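Local coordinates for peptidoglycan-recognition protein (Apis mellifera, PDB 5XZ3) that probably recognises bacterial peptidoglycan as a pattern-recognition receptor of honeybee innate immunity, built on an amidase-like domain, at residues Cys7-Lys12 with Gly80-Gly85. Residues are numbered along the deposited sequence; the frame is centred on the assembly and turned at random.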
# COMPACT_ATOMS: atom_id res chain seq x y z
N CYS A 7 -5.50 -9.31 -9.86
CA CYS A 7 -4.24 -8.60 -9.81
C CYS A 7 -3.00 -9.49 -10.01
O CYS A 7 -2.05 -9.42 -9.24
CB CYS A 7 -4.14 -7.79 -8.51
SG CYS A 7 -5.26 -6.36 -8.44
N SER A 8 -3.01 -10.29 -11.08
CA SER A 8 -1.79 -11.01 -11.55
C SER A 8 -0.68 -10.03 -11.94
O SER A 8 0.51 -10.40 -11.99
CB SER A 8 -2.11 -11.88 -12.77
OG SER A 8 -3.27 -12.66 -12.57
N GLU A 9 -1.10 -8.80 -12.20
CA GLU A 9 -0.27 -7.63 -12.51
C GLU A 9 0.68 -7.15 -11.39
O GLU A 9 1.63 -6.41 -11.67
CB GLU A 9 -1.20 -6.47 -12.92
CG GLU A 9 -2.63 -6.64 -12.43
CD GLU A 9 -3.54 -5.48 -12.77
OE1 GLU A 9 -3.70 -5.18 -13.97
OE2 GLU A 9 -4.11 -4.88 -11.83
N ILE A 10 0.40 -7.56 -10.15
CA ILE A 10 1.25 -7.21 -9.01
C ILE A 10 2.70 -7.66 -9.27
O ILE A 10 2.96 -8.83 -9.57
CB ILE A 10 0.75 -7.82 -7.68
CG1 ILE A 10 -0.63 -7.28 -7.29
CG2 ILE A 10 1.73 -7.53 -6.54
CD1 ILE A 10 -1.36 -8.10 -6.24
N ILE A 11 3.62 -6.73 -9.16
CA ILE A 11 5.05 -7.03 -9.27
C ILE A 11 5.48 -7.66 -7.94
O ILE A 11 5.47 -6.99 -6.91
CB ILE A 11 5.88 -5.76 -9.57
CG1 ILE A 11 5.39 -5.00 -10.83
CG2 ILE A 11 7.37 -6.06 -9.61
CD1 ILE A 11 5.33 -5.81 -12.11
N LYS A 12 5.83 -8.94 -7.96
CA LYS A 12 6.16 -9.67 -6.72
C LYS A 12 7.49 -9.22 -6.12
O LYS A 12 8.34 -8.69 -6.83
CB LYS A 12 6.15 -11.19 -6.95
CG LYS A 12 4.77 -11.75 -7.28
CD LYS A 12 4.86 -13.20 -7.77
CE LYS A 12 4.78 -14.18 -6.61
NZ LYS A 12 3.38 -14.48 -6.17
N GLY A 80 2.05 3.40 -12.63
CA GLY A 80 0.74 2.77 -12.53
C GLY A 80 0.82 1.30 -12.18
O GLY A 80 -0.16 0.57 -12.30
N ASN A 81 2.00 0.85 -11.74
CA ASN A 81 2.19 -0.54 -11.33
C ASN A 81 1.98 -0.72 -9.83
O ASN A 81 2.17 0.23 -9.04
CB ASN A 81 3.58 -1.06 -11.73
CG ASN A 81 3.66 -1.50 -13.20
OD1 ASN A 81 2.82 -2.26 -13.68
ND2 ASN A 81 4.69 -1.05 -13.90
N ILE A 82 1.58 -1.93 -9.44
CA ILE A 82 1.45 -2.33 -8.03
C ILE A 82 2.65 -3.20 -7.68
O ILE A 82 2.93 -4.18 -8.37
CB ILE A 82 0.15 -3.12 -7.78
CG1 ILE A 82 -1.09 -2.31 -8.17
CG2 ILE A 82 0.07 -3.61 -6.33
CD1 ILE A 82 -2.23 -3.19 -8.66
N TYR A 83 3.35 -2.84 -6.61
CA TYR A 83 4.51 -3.59 -6.11
C TYR A 83 4.19 -4.21 -4.77
O TYR A 83 3.72 -3.54 -3.85
CB TYR A 83 5.73 -2.67 -5.97
CG TYR A 83 6.17 -2.11 -7.30
CD1 TYR A 83 5.55 -0.98 -7.86
CD2 TYR A 83 7.20 -2.74 -8.03
CE1 TYR A 83 5.94 -0.48 -9.09
CE2 TYR A 83 7.59 -2.25 -9.27
CZ TYR A 83 6.95 -1.13 -9.79
OH TYR A 83 7.33 -0.66 -11.02
N GLU A 84 4.49 -5.51 -4.65
CA GLU A 84 4.34 -6.23 -3.40
C GLU A 84 5.46 -5.80 -2.44
O GLU A 84 6.64 -5.91 -2.77
CB GLU A 84 4.39 -7.74 -3.66
CG GLU A 84 4.11 -8.59 -2.41
CD GLU A 84 4.36 -10.08 -2.60
OE1 GLU A 84 5.22 -10.47 -3.42
OE2 GLU A 84 3.67 -10.88 -1.92
N GLY A 85 5.06 -5.31 -1.26
CA GLY A 85 5.99 -5.02 -0.18
C GLY A 85 5.98 -6.22 0.74
O GLY A 85 6.48 -7.30 0.37
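Asn81 makes the first, light contact, its CB lying 4.4 Å from Ile11 CG1, while its amide ND2 is hydrogen-bonded to Asp79. At Ile82 the backbones engage: Ile11 N donates to Ile82 O over 2.8 Å in a nearly straight bond (169° at the hydrogen), just beyond the type I turn from Cys7 to Ile10. The Ile82 side chain crosses that of Ile10, with Ile82 CG2 resting 3.9 Å from Ile10 CG1. Both isoleucines also reach Phe74 and Leu127, the latter on helix 118-133, and thus belong to one apolar layer.

Tyr83 turns to the other face, beside Ile11. The two side chains run side by side in the same direction, and Ile11 CG1 forms a CH-pi contact over the ring, 4.2 Å from its centroid and 27° off the normal. The second branch, Ile11 CG2, lies 3.7 Å from Tyr83 CD2, at the ring's margin. Lys47 touches both residues from helix 47-64, and the phenol OH is anchored by Asp79. An alanine at Ile11 would probably open a gap over the tyrosine ring, which would lose both branches that now pack against it.

Glu84 N completes the backbone pair by donating to Ile11 O at 2.9 Å. Glu84 CG stands anti to its backbone N (chi1 -175°), and the extended chain runs alongside Lys12; Glu84 OE1 bonds to Arg13 N, whereas Lys12 NZ remains 5.2 Å from Glu84 OE1, too far for a salt bridge. The two bonds flanking Tyr83 define a single parallel beta bridge, by which the N-terminal segment joins the edge strand 82-84 of the mixed sheet, consistent with the N-terminal extension that PGRPs add to the amidase-like alpha/beta fold.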